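Local coordinates for putative uncharacterized protein PH1404 (Pyrococcus horikoshii, PDB 3AF6) that probably terminates transcription by cutting nascent single-stranded RNA as a zinc-dependent ribonuclease of the metallo-beta-lactamase superfamily, at residues 348-353 against 381-386; 602-607 against 635-640; 389-394 against 625-630; 612-617 against 629-634. All coordinates share one frame; numbering follows the deposited sequence.

Contact 1: residues 348-353 against 381-386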
loop_
_atom_site.group_PDB
_atom_site.type_symbol
_atom_site.label_atom_id
_atom_site.label_comp_id
_atom_site.label_asym_id
_atom_site.label_seq_id
_atom_site.Cartn_x
_atom_site.Cartn_y
_atom_site.Cartn_z
ATOM N N SER A 348 4.599 1.011 -1.230
ATOM C CA SER A 348 4.829 -0.256 -1.934
ATOM C C SER A 348 5.996 -1.058 -1.365
ATOM O O SER A 348 7.076 -0.519 -1.110
ATOM C CB SER A 348 5.051 -0.014 -3.425
ATOM O OG SER A 348 6.366 0.431 -3.695
ATOM N N ALA A 349 5.787 -2.359 -1.191
ATOM C CA ALA A 349 6.821 -3.201 -0.621
ATOM C C ALA A 349 7.114 -4.497 -1.350
ATOM O O ALA A 349 6.242 -5.094 -1.971
ATOM C CB ALA A 349 6.475 -3.525 0.834
ATOM N N ILE A 350 8.371 -4.914 -1.275
ATOM C CA ILE A 350 8.775 -6.187 -1.824
ATOM C C ILE A 350 8.632 -7.004 -0.549
ATOM O O ILE A 350 9.075 -6.560 0.511
ATOM C CB ILE A 350 10.248 -6.181 -2.266
ATOM C CG1 ILE A 350 10.400 -5.313 -3.520
ATOM C CG2 ILE A 350 10.734 -7.624 -2.499
ATOM C CD1 ILE A 350 11.840 -5.129 -3.982
ATOM N N VAL A 351 7.987 -8.164 -0.633
ATOM C CA VAL A 351 7.793 -9.002 0.545
ATOM C C VAL A 351 8.858 -10.076 0.627
ATOM O O VAL A 351 9.057 -10.828 -0.321
ATOM C CB VAL A 351 6.408 -9.661 0.527
ATOM C CG1 VAL A 351 6.291 -10.666 1.656
ATOM C CG2 VAL A 351 5.341 -8.593 0.661
ATOM N N HIS A 352 9.547 -10.147 1.760
ATOM C CA HIS A 352 10.604 -11.137 1.946
ATOM C C HIS A 352 10.225 -12.131 3.030
ATOM O O HIS A 352 9.912 -11.754 4.161
ATOM C CB HIS A 352 11.929 -10.446 2.305
ATOM C CG HIS A 352 13.080 -11.390 2.485
ATOM N ND1 HIS A 352 13.278 -12.119 3.642
ATOM C CD2 HIS A 352 14.068 -11.759 1.635
ATOM C CE1 HIS A 352 14.334 -12.899 3.493
ATOM N NE2 HIS A 352 14.831 -12.700 2.284
ATOM N N LEU A 353 10.247 -13.409 2.683
ATOM C CA LEU A 353 9.898 -14.422 3.657
ATOM C C LEU A 353 11.082 -15.311 3.987
ATOM O O LEU A 353 11.653 -15.984 3.123
ATOM C CB LEU A 353 8.720 -15.273 3.166
ATOM C CG LEU A 353 7.388 -14.546 2.974
ATOM C CD1 LEU A 353 6.299 -15.561 2.637
ATOM C CD2 LEU A 353 7.020 -13.781 4.247
ATOM N N ALA A 381 17.330 -4.043 -3.614
ATOM C CA ALA A 381 17.855 -5.169 -4.371
ATOM C C ALA A 381 18.812 -5.986 -3.523
ATOM O O ALA A 381 19.525 -6.856 -4.028
ATOM C CB ALA A 381 18.560 -4.669 -5.617
ATOM N N LYS A 382 18.825 -5.707 -2.226
ATOM C CA LYS A 382 19.713 -6.416 -1.325
ATOM C C LYS A 382 18.944 -7.052 -0.175
ATOM O O LYS A 382 18.155 -6.395 0.495
ATOM C CB LYS A 382 20.792 -5.465 -0.783
ATOM C CG LYS A 382 21.738 -6.150 0.193
ATOM C CD LYS A 382 22.926 -5.289 0.607
ATOM C CE LYS A 382 23.884 -6.100 1.492
ATOM N NZ LYS A 382 25.172 -5.399 1.743
ATOM N N PHE A 383 19.186 -8.341 0.045
ATOM C CA PHE A 383 18.504 -9.080 1.099
ATOM C C PHE A 383 19.544 -9.903 1.837
ATOM O O PHE A 383 20.593 -10.232 1.276
ATOM C CB PHE A 383 17.454 -10.027 0.487
ATOM C CG PHE A 383 16.464 -9.339 -0.404
ATOM C CD1 PHE A 383 15.340 -8.714 0.133
ATOM C CD2 PHE A 383 16.684 -9.271 -1.784
ATOM C CE1 PHE A 383 14.450 -8.026 -0.688
ATOM C CE2 PHE A 383 15.805 -8.586 -2.620
ATOM C CZ PHE A 383 14.686 -7.960 -2.079
ATOM N N PRO A 384 19.279 -10.246 3.103
ATOM C CA PRO A 384 20.274 -11.044 3.825
ATOM C C PRO A 384 20.483 -12.408 3.182
ATOM O O PRO A 384 21.612 -12.904 3.096
ATOM C CB PRO A 384 19.712 -11.116 5.253
ATOM C CG PRO A 384 18.274 -10.702 5.117
ATOM C CD PRO A 384 18.266 -9.699 4.014
ATOM N N ARG A 385 19.390 -12.999 2.711
ATOM C CA ARG A 385 19.420 -14.297 2.042
ATOM C C ARG A 385 18.345 -14.283 0.978
ATOM O O ARG A 385 17.354 -13.574 1.116
ATOM C CB ARG A 385 19.151 -15.416 3.045
ATOM C CG ARG A 385 20.308 -15.666 4.001
ATOM C CD ARG A 385 21.373 -16.560 3.380
ATOM N NE ARG A 385 21.303 -17.929 3.894
ATOM C CZ ARG A 385 20.364 -18.813 3.573
ATOM N NH1 ARG A 385 20.394 -20.024 4.104
ATOM N NH2 ARG A 385 19.407 -18.495 2.718
ATOM N N LEU A 386 18.530 -15.056 -0.084
ATOM C CA LEU A 386 17.544 -15.077 -1.149
ATOM C C LEU A 386 17.691 -16.240 -2.104
ATOM O O LEU A 386 18.455 -16.148 -3.060
ATOM C CB LEU A 386 17.619 -13.776 -1.956
ATOM C CG LEU A 386 16.645 -13.632 -3.138
ATOM C CD1 LEU A 386 15.203 -13.771 -2.651
ATOM C CD2 LEU A 386 16.850 -12.280 -3.806
#
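His-352, Phe-383 and Ile-350 carry this contact, in which residues 381-386, without regular secondary structure, run alongside strand 349-355. The single hydrogen bond across it goes from His-352 NE2 to Arg-385 O, 2.9 Å long and close to straight, with an N-H...O angle of 165°. The acceptor sits at the edge of the imidazole, near the ring plane, while the donor is tilted 22° from the carbonyl plane. With CG anti to the backbone N (chi1 -179°), the histidine extends from the strand far enough to reach that carbonyl. Its ring also runs beside Phe-383: the planes are nearly parallel, but the centroids stand 5.5 Å apart, so the two rings scarcely overlap and the nearest atoms are His-352 CD2 and Phe-383 CD1 at 3.6 Å. Ile-350 and His-352, two residues apart on the strand, both direct their CB toward the loop. The strand belongs to one of the two mixed sheets of the metallo-beta-lactamase fold, and the loop leads into another strand of that sheet, 388-392. Further from the histidine, the methyl Ile-350 CG2 lies 4.0 Å from Phe-383 CZ, the two side chains crossing at about a right angle. Tyr-603 of helix 597-606 packs on both Ile-350 and Phe-383. Arg-385 contributes its backbone carbonyl here, whereas its guanidinium forms a salt bridge with Glu-387.

Contact 2: residues 602-607 against 635-640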
loop_
_atom_site.group_PDB
_atom_site.type_symbol
_atom_site.label_atom_id
_atom_site.label_comp_id
_atom_site.label_asym_id
_atom_site.label_seq_id
_atom_site.Cartn_x
_atom_site.Cartn_y
_atom_site.Cartn_z
ATOM N N ASN A 602 17.858 -5.771 -15.527
ATOM C CA ASN A 602 18.879 -5.157 -14.689
ATOM C C ASN A 602 18.663 -5.445 -13.209
ATOM O O ASN A 602 19.613 -5.471 -12.433
ATOM C CB ASN A 602 18.924 -3.646 -14.930
ATOM C CG ASN A 602 19.966 -2.953 -14.077
ATOM O OD1 ASN A 602 19.680 -1.950 -13.427
ATOM N ND2 ASN A 602 21.181 -3.483 -14.073
ATOM N N TYR A 603 17.415 -5.661 -12.808
ATOM C CA TYR A 603 17.137 -5.960 -11.407
ATOM C C TYR A 603 17.682 -7.344 -11.083
ATOM O O TYR A 603 18.144 -7.599 -9.968
ATOM C CB TYR A 603 15.629 -5.942 -11.114
ATOM C CG TYR A 603 15.317 -6.155 -9.647
ATOM C CD1 TYR A 603 15.490 -5.120 -8.719
ATOM C CD2 TYR A 603 14.963 -7.415 -9.166
ATOM C CE1 TYR A 603 15.327 -5.340 -7.345
ATOM C CE2 TYR A 603 14.803 -7.646 -7.806
ATOM C CZ TYR A 603 14.987 -6.604 -6.902
ATOM O OH TYR A 603 14.839 -6.833 -5.555
ATOM N N VAL A 604 17.616 -8.242 -12.061
ATOM C CA VAL A 604 18.099 -9.597 -11.856
ATOM C C VAL A 604 19.610 -9.533 -11.720
ATOM O O VAL A 604 20.186 -10.100 -10.789
ATOM C CB VAL A 604 17.714 -10.520 -13.037
ATOM C CG1 VAL A 604 18.184 -11.943 -12.762
ATOM C CG2 VAL A 604 16.200 -10.497 -13.239
ATOM N N ALA A 605 20.247 -8.825 -12.645
ATOM C CA ALA A 605 21.702 -8.662 -12.629
ATOM C C ALA A 605 22.206 -8.145 -11.273
ATOM O O ALA A 605 23.156 -8.691 -10.709
ATOM C CB ALA A 605 22.129 -7.709 -13.741
ATOM N N LYS A 606 21.552 -7.115 -10.749
ATOM C CA LYS A 606 21.949 -6.518 -9.478
ATOM C C LYS A 606 21.431 -7.180 -8.197
ATOM O O LYS A 606 22.063 -7.051 -7.151
ATOM C CB LYS A 606 21.524 -5.048 -9.428
ATOM C CG LYS A 606 21.989 -4.187 -10.588
ATOM C CD LYS A 606 23.340 -3.545 -10.310
ATOM C CE LYS A 606 23.618 -2.395 -11.278
ATOM N NZ LYS A 606 23.543 -2.824 -12.710
ATOM N N VAL A 607 20.296 -7.870 -8.240
ATOM C CA VAL A 607 19.787 -8.450 -7.000
ATOM C C VAL A 607 20.835 -9.310 -6.297
ATOM O O VAL A 607 21.600 -10.042 -6.935
ATOM C CB VAL A 607 18.485 -9.252 -7.226
ATOM C CG1 VAL A 607 18.727 -10.424 -8.135
ATOM C CG2 VAL A 607 17.931 -9.695 -5.896
ATOM N N PHE A 635 21.456 -15.178 -17.874
ATOM C CA PHE A 635 22.099 -15.344 -16.578
ATOM C C PHE A 635 22.298 -16.801 -16.205
ATOM O O PHE A 635 23.069 -17.123 -15.293
ATOM C CB PHE A 635 21.271 -14.653 -15.495
ATOM C CG PHE A 635 21.047 -13.187 -15.742
ATOM C CD1 PHE A 635 22.101 -12.288 -15.679
ATOM C CD2 PHE A 635 19.775 -12.705 -16.046
ATOM C CE1 PHE A 635 21.895 -10.927 -15.913
ATOM C CE2 PHE A 635 19.564 -11.341 -16.283
ATOM C CZ PHE A 635 20.627 -10.456 -16.215
ATOM N N GLY A 636 21.604 -17.688 -16.907
ATOM C CA GLY A 636 21.725 -19.099 -16.605
ATOM C C GLY A 636 21.020 -19.463 -15.311
ATOM O O GLY A 636 21.286 -20.518 -14.739
ATOM N N ILE A 637 20.125 -18.598 -14.841
ATOM C CA ILE A 637 19.381 -18.861 -13.617
ATOM C C ILE A 637 18.110 -19.674 -13.931
ATOM O O ILE A 637 17.440 -19.422 -14.942
ATOM C CB ILE A 637 18.979 -17.526 -12.940
ATOM C CG1 ILE A 637 20.236 -16.750 -12.546
ATOM C CG2 ILE A 637 18.105 -17.786 -11.719
ATOM C CD1 ILE A 637 19.964 -15.376 -11.947
ATOM N N SER A 638 17.783 -20.652 -13.082
ATOM C CA SER A 638 16.573 -21.449 -13.287
ATOM C C SER A 638 15.359 -20.545 -13.212
ATOM O O SER A 638 15.142 -19.875 -12.199
ATOM C CB SER A 638 16.418 -22.520 -12.211
ATOM O OG SER A 638 17.245 -23.639 -12.463
ATOM N N THR A 639 14.551 -20.541 -14.263
ATOM C CA THR A 639 13.377 -19.696 -14.268
ATOM C C THR A 639 12.092 -20.426 -14.650
ATOM O O THR A 639 12.115 -21.518 -15.201
ATOM C CB THR A 639 13.580 -18.526 -15.242
ATOM O OG1 THR A 639 13.671 -19.034 -16.581
ATOM C CG2 THR A 639 14.875 -17.759 -14.898
ATOM N N ARG A 640 10.957 -19.816 -14.337
ATOM C CA ARG A 640 9.679 -20.400 -14.707
ATOM C C ARG A 640 8.547 -19.396 -14.630
ATOM O O ARG A 640 8.522 -18.540 -13.743
ATOM C CB ARG A 640 9.338 -21.602 -13.836
ATOM C CG ARG A 640 8.156 -22.376 -14.411
ATOM C CD ARG A 640 7.737 -23.504 -13.508
ATOM N NE ARG A 640 8.888 -24.303 -13.107
ATOM C CZ ARG A 640 8.795 -25.399 -12.369
ATOM N NH1 ARG A 640 7.601 -25.813 -11.965
ATOM N NH2 ARG A 640 9.888 -26.072 -12.036
#
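The ring of Phe-635 lies against two successive residues of helix 597-606, with its CD2 and CE2 near Val-604 and its CE1 and CZ near Ala-605. Val-604 CG1 approaches CD2 of Phe-635 at 3.7 Å, and Ala-605 CB approaches CE1 of the same ring at 3.9 Å. Both methyls arrive obliquely to the ring plane. At the far end of the ring, Phe-635 CZ is 3.9 Å from Ala-605 N, which brings the aromatic group up to the helix backbone. Val-604 has CG1 anti to its own backbone N (chi1 -178°), a setting that sends this branch to Phe-635 and also to Ile-637, whose CD1 is 4.0 Å from it. One valine methyl therefore touches side chains from both sides of Gly-636, where a positive phi of 73° marks the exit from helix 621-635. No hydrogen bond crosses between the segments; the contact is apolar and partly buried. It brings helix 597-606 against the turn that joins helix 621-635 to edge strand 638-640. On the sheet side, Ile-614 of strand 613-617 packs on both Val-604 and Ile-637, while Ile-631 of helix 621-635 also touches Val-604.

Contact 3: residues 389-394 against 625-630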
loop_
_atom_site.group_PDB
_atom_site.type_symbol
_atom_site.label_atom_id
_atom_site.label_comp_id
_atom_site.label_asym_id
_atom_site.label_seq_id
_atom_site.Cartn_x
_atom_site.Cartn_y
_atom_site.Cartn_z
ATOM N N LEU A 389 13.156 -15.906 -6.044
ATOM C CA LEU A 389 12.621 -14.590 -6.352
ATOM C C LEU A 389 11.391 -14.654 -7.255
ATOM O O LEU A 389 11.456 -15.171 -8.368
ATOM C CB LEU A 389 13.683 -13.721 -7.029
ATOM C CG LEU A 389 13.169 -12.322 -7.399
ATOM C CD1 LEU A 389 12.761 -11.613 -6.118
ATOM C CD2 LEU A 389 14.237 -11.515 -8.140
ATOM N N VAL A 390 10.270 -14.127 -6.773
ATOM C CA VAL A 390 9.041 -14.100 -7.572
ATOM C C VAL A 390 8.964 -12.646 -7.998
ATOM O O VAL A 390 8.877 -11.775 -7.137
ATOM C CB VAL A 390 7.780 -14.444 -6.723
ATOM C CG1 VAL A 390 6.554 -14.479 -7.612
ATOM C CG2 VAL A 390 7.967 -15.774 -6.009
ATOM N N MET A 391 9.004 -12.383 -9.303
ATOM C CA MET A 391 8.983 -11.005 -9.790
ATOM C C MET A 391 7.902 -10.711 -10.826
ATOM O O MET A 391 7.455 -11.606 -11.536
ATOM C CB MET A 391 10.362 -10.636 -10.366
ATOM C CG MET A 391 10.719 -11.343 -11.678
ATOM S SD MET A 391 12.416 -11.021 -12.267
ATOM C CE MET A 391 12.433 -9.236 -12.376
ATOM N N GLU A 392 7.495 -9.446 -10.922
ATOM C CA GLU A 392 6.470 -9.054 -11.879
ATOM C C GLU A 392 7.019 -9.025 -13.316
ATOM O O GLU A 392 8.229 -9.014 -13.523
ATOM C CB GLU A 392 5.883 -7.693 -11.493
ATOM C CG GLU A 392 6.823 -6.520 -11.639
ATOM C CD GLU A 392 6.146 -5.308 -12.277
ATOM O OE1 GLU A 392 5.730 -5.417 -13.447
ATOM O OE2 GLU A 392 6.032 -4.251 -11.612
ATOM N N SER A 393 6.127 -9.022 -14.304
ATOM C CA SER A 393 6.535 -9.022 -15.704
ATOM C C SER A 393 5.676 -8.116 -16.584
ATOM O O SER A 393 5.580 -8.343 -17.789
ATOM C CB SER A 393 6.455 -10.442 -16.276
ATOM O OG SER A 393 6.850 -11.414 -15.321
ATOM N N THR A 394 5.048 -7.105 -15.999
ATOM C CA THR A 394 4.201 -6.210 -16.774
ATOM C C THR A 394 4.862 -5.786 -18.087
ATOM O O THR A 394 4.204 -5.708 -19.123
ATOM C CB THR A 394 3.844 -4.945 -15.984
ATOM O OG1 THR A 394 3.491 -5.294 -14.643
ATOM C CG2 THR A 394 2.658 -4.252 -16.630
ATOM N N LEU A 625 6.530 -15.483 -20.008
ATOM C CA LEU A 625 7.303 -16.508 -20.690
ATOM C C LEU A 625 8.612 -15.907 -21.189
ATOM O O LEU A 625 9.705 -16.412 -20.896
ATOM C CB LEU A 625 6.502 -17.046 -21.875
ATOM C CG LEU A 625 6.724 -18.517 -22.215
ATOM C CD1 LEU A 625 8.157 -18.762 -22.638
ATOM C CD2 LEU A 625 6.386 -19.348 -20.979
ATOM N N ASP A 626 8.474 -14.813 -21.936
ATOM C CA ASP A 626 9.593 -14.083 -22.527
ATOM C C ASP A 626 10.655 -13.709 -21.483
ATOM O O ASP A 626 11.835 -14.044 -21.629
ATOM C CB ASP A 626 9.057 -12.819 -23.207
ATOM C CG ASP A 626 10.059 -12.193 -24.159
ATOM O OD1 ASP A 626 11.267 -12.189 -23.832
ATOM O OD2 ASP A 626 9.637 -11.693 -25.229
ATOM N N LEU A 627 10.230 -13.013 -20.427
ATOM C CA LEU A 627 11.147 -12.603 -19.380
ATOM C C LEU A 627 11.865 -13.807 -18.770
ATOM O O LEU A 627 13.087 -13.801 -18.618
ATOM C CB LEU A 627 10.382 -11.834 -18.307
ATOM C CG LEU A 627 11.153 -11.405 -17.054
ATOM C CD1 LEU A 627 12.366 -10.534 -17.429
ATOM C CD2 LEU A 627 10.210 -10.653 -16.149
ATOM N N ALA A 628 11.098 -14.838 -18.427
ATOM C CA ALA A 628 11.637 -16.061 -17.830
ATOM C C ALA A 628 12.678 -16.704 -18.738
ATOM O O ALA A 628 13.783 -17.035 -18.300
ATOM C CB ALA A 628 10.498 -17.049 -17.557
ATOM N N THR A 629 12.311 -16.891 -20.002
ATOM C CA THR A 629 13.209 -17.481 -20.983
ATOM C C THR A 629 14.444 -16.604 -21.124
ATOM O O THR A 629 15.572 -17.104 -21.144
ATOM C CB THR A 629 12.530 -17.594 -22.365
ATOM O OG1 THR A 629 11.497 -18.588 -22.312
ATOM C CG2 THR A 629 13.547 -17.962 -23.433
ATOM N N SER A 630 14.221 -15.294 -21.212
ATOM C CA SER A 630 15.307 -14.333 -21.357
ATOM C C SER A 630 16.286 -14.342 -20.188
ATOM O O SER A 630 17.495 -14.330 -20.394
ATOM C CB SER A 630 14.747 -12.931 -21.510
ATOM O OG SER A 630 13.754 -12.904 -22.505
#
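Leu-627 on helix 621-635 faces the end of strand 388-392, where the nearest CA atoms, Leu-627 CA and Ser-393 CA, are 6.9 Å apart. A single methyl does nearly all the touching. Leu-627 CD2 lies 3.5 Å from Ser-393 OG and 3.7 Å from Glu-392 O, so within residues 389-394 its nearest atoms are two oxygens, while Leu-600, Met-601 and Thr-616 also pack on the leucine; Met-391 SD is more distant, 4.5 Å from the same methyl. The leucine reaches them because CG stands anti to its backbone N (chi1 175°), which carries the branched end out from the helix. Ser-393 OG does not depend on this contact for a partner, being hydrogen-bonded to Val-617 O of the adjoining strand. Glu-392 has its CB directed away from the helix, on the side of the metal centre. There Glu-392 OE1 receives Thr-394 OG1 from above the carboxylate plane at 2.5 Å and Thr-394 N at 3.1 Å, nearly along the C-O axis. The other oxygen, OE2, is hydrogen-bonded by His-594 and by the backbone N of Phe-368. The chemistry is thus divided: an apolar methyl closes over the helix side of the strand end, while on the metal side these donors fix the orientation of the Glu-392 carboxylate beside Asp-367, a ligand of both zinc ions.

Contact 4: residues 612-617 against 629-634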
loop_
_atom_site.group_PDB
_atom_site.type_symbol
_atom_site.label_atom_id
_atom_site.label_comp_id
_atom_site.label_asym_id
_atom_site.label_seq_id
_atom_site.Cartn_x
_atom_site.Cartn_y
_atom_site.Cartn_z
ATOM N N GLU A 612 18.505 -18.862 -6.569
ATOM C CA GLU A 612 18.641 -20.171 -7.206
ATOM C C GLU A 612 17.622 -20.282 -8.324
ATOM O O GLU A 612 17.894 -20.882 -9.357
ATOM C CB GLU A 612 18.393 -21.306 -6.210
ATOM C CG GLU A 612 19.416 -21.424 -5.109
ATOM C CD GLU A 612 18.959 -22.364 -4.002
ATOM O OE1 GLU A 612 19.772 -22.637 -3.088
ATOM O OE2 GLU A 612 17.788 -22.820 -4.044
ATOM N N ARG A 613 16.437 -19.721 -8.103
ATOM C CA ARG A 613 15.401 -19.767 -9.117
ATOM C C ARG A 613 14.543 -18.512 -9.098
ATOM O O ARG A 613 14.277 -17.928 -8.044
ATOM C CB ARG A 613 14.527 -21.023 -8.946
ATOM C CG ARG A 613 13.661 -21.069 -7.690
ATOM C CD ARG A 613 13.648 -22.469 -7.044
ATOM N NE ARG A 613 12.513 -23.319 -7.428
ATOM C CZ ARG A 613 12.316 -23.852 -8.634
ATOM N NH1 ARG A 613 13.174 -23.638 -9.624
ATOM N NH2 ARG A 613 11.254 -24.616 -8.854
ATOM N N ILE A 614 14.134 -18.086 -10.284
ATOM C CA ILE A 614 13.286 -16.917 -10.419
ATOM C C ILE A 614 11.950 -17.335 -11.043
ATOM O O ILE A 614 11.904 -18.119 -11.986
ATOM C CB ILE A 614 13.977 -15.840 -11.281
ATOM C CG1 ILE A 614 15.203 -15.305 -10.530
ATOM C CG2 ILE A 614 12.999 -14.715 -11.613
ATOM C CD1 ILE A 614 16.060 -14.310 -11.334
ATOM N N ILE A 615 10.861 -16.831 -10.487
ATOM C CA ILE A 615 9.538 -17.153 -10.995
ATOM C C ILE A 615 8.896 -15.854 -11.466
ATOM O O ILE A 615 8.649 -14.944 -10.673
ATOM C CB ILE A 615 8.673 -17.816 -9.887
ATOM C CG1 ILE A 615 9.361 -19.099 -9.403
ATOM C CG2 ILE A 615 7.289 -18.136 -10.414
ATOM C CD1 ILE A 615 8.722 -19.715 -8.174
ATOM N N THR A 616 8.654 -15.760 -12.768
ATOM C CA THR A 616 8.054 -14.571 -13.338
ATOM C C THR A 616 6.530 -14.658 -13.349
ATOM O O THR A 616 5.946 -15.662 -13.768
ATOM C CB THR A 616 8.557 -14.346 -14.762
ATOM O OG1 THR A 616 8.242 -15.488 -15.557
ATOM C CG2 THR A 616 10.058 -14.136 -14.758
ATOM N N VAL A 617 5.897 -13.581 -12.894
ATOM C CA VAL A 617 4.448 -13.504 -12.822
ATOM C C VAL A 617 3.973 -12.099 -13.154
ATOM O O VAL A 617 4.756 -11.256 -13.588
ATOM C CB VAL A 617 3.949 -13.843 -11.397
ATOM C CG1 VAL A 617 4.390 -15.245 -11.006
ATOM C CG2 VAL A 617 4.479 -12.813 -10.400
ATOM N N THR A 629 12.311 -16.891 -20.002
ATOM C CA THR A 629 13.209 -17.481 -20.983
ATOM C C THR A 629 14.444 -16.604 -21.124
ATOM O O THR A 629 15.572 -17.104 -21.144
ATOM C CB THR A 629 12.530 -17.594 -22.365
ATOM O OG1 THR A 629 11.497 -18.588 -22.312
ATOM C CG2 THR A 629 13.547 -17.962 -23.433
ATOM N N SER A 630 14.221 -15.294 -21.212
ATOM C CA SER A 630 15.307 -14.333 -21.357
ATOM C C SER A 630 16.286 -14.342 -20.188
ATOM O O SER A 630 17.495 -14.330 -20.394
ATOM C CB SER A 630 14.747 -12.931 -21.510
ATOM O OG SER A 630 13.754 -12.904 -22.505
ATOM N N ILE A 631 15.771 -14.348 -18.961
ATOM C CA ILE A 631 16.635 -14.358 -17.783
ATOM C C ILE A 631 17.544 -15.584 -17.798
ATOM O O ILE A 631 18.754 -15.481 -17.598
ATOM C CB ILE A 631 15.808 -14.373 -16.477
ATOM C CG1 ILE A 631 15.063 -13.045 -16.314
ATOM C CG2 ILE A 631 16.717 -14.635 -15.288
ATOM C CD1 ILE A 631 14.115 -13.016 -15.149
ATOM N N HIS A 632 16.949 -16.747 -18.040
ATOM C CA HIS A 632 17.702 -17.991 -18.070
ATOM C C HIS A 632 18.835 -17.968 -19.091
ATOM O O HIS A 632 19.968 -18.353 -18.801
ATOM C CB HIS A 632 16.788 -19.162 -18.411
ATOM C CG HIS A 632 17.515 -20.463 -18.518
ATOM N ND1 HIS A 632 18.031 -21.117 -17.418
ATOM C CD2 HIS A 632 17.859 -21.208 -19.595
ATOM C CE1 HIS A 632 18.660 -22.207 -17.815
ATOM N NE2 HIS A 632 18.570 -22.286 -19.131
ATOM N N ARG A 633 18.506 -17.528 -20.295
ATOM C CA ARG A 633 19.462 -17.472 -21.379
ATOM C C ARG A 633 20.615 -16.510 -21.105
ATOM O O ARG A 633 21.755 -16.794 -21.461
ATOM C CB ARG A 633 18.728 -17.082 -22.660
ATOM C CG ARG A 633 19.498 -17.285 -23.943
ATOM C CD ARG A 633 18.512 -17.473 -25.084
ATOM N NE ARG A 633 17.474 -16.449 -25.040
ATOM C CZ ARG A 633 16.244 -16.606 -25.521
ATOM N NH1 ARG A 633 15.895 -17.756 -26.087
ATOM N NH2 ARG A 633 15.360 -15.616 -25.424
ATOM N N LYS A 634 20.330 -15.384 -20.456
ATOM C CA LYS A 634 21.371 -14.402 -20.179
ATOM C C LYS A 634 22.102 -14.570 -18.862
ATOM O O LYS A 634 23.253 -14.154 -18.742
ATOM C CB LYS A 634 20.803 -12.985 -20.236
ATOM C CG LYS A 634 21.849 -11.911 -19.975
ATOM C CD LYS A 634 21.281 -10.541 -20.209
ATOM C CE LYS A 634 22.317 -9.460 -20.028
ATOM N NZ LYS A 634 21.689 -8.134 -20.297
#
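Ile-631 of helix 621-635 meets strand 613-617 through both of its methyls, each taking a different spot on Ile-614. Ile-631 CG2 is 4.0 Å from Ile-614 CD1, and Ile-631 CD1 is 4.1 Å from Ile-614 CG2, a reciprocal pairing in which the two side chains cross at about a right angle. At Ile-631, CG1 anti to the carbonyl carbon (chi1 -68°) carries CD1 to the strand. Further along the strand less is buried: Thr-616 gives up 14 Å² to the helix segment against 35 Å² for Ile-614, and the hydroxyl of Thr-616 bonds instead to Cys-624 O on the same helix. In contrast to this buried side, Arg-633 and Lys-634 continue the helix as exposed residues, their side chains well clear of the strand segment. No hydrogen bond links the two segments, and 110 Å² is buried between them in all. The contact is the internal packing of a beta-alpha-beta unit, in which helix 621-635 connects the parallel neighbours 613-617 and 638-640. Helix 597-606 also covers this face, Met-391 from strand 388-392 touches both isoleucines, and Thr-639 of strand 638-640 packs on Ile-631.

In the fold
All four contacts reach the mixed seven-stranded sheet in which 349-355, 360-364, 388-392, 613-617 and 638-640 follow one another in order. Contact 1 closes first along the chain, and its centre lies about 15 to 17 Å from those of the other three. Those cluster at the 638-640 edge: contacts 2 and 4 are about 6 Å apart between centres, as are 3 and 4, with 2 and 3 at about 9 Å. Helix 621-635 serves both 3 and 4, and Tyr-603 and Val-607 join contact 2 to contact 1. Contact 3 spans 230 intervening residues, so the C-terminal metallo-beta-lactamase region completes the sheet begun by the N-terminal one, beside the zinc centre.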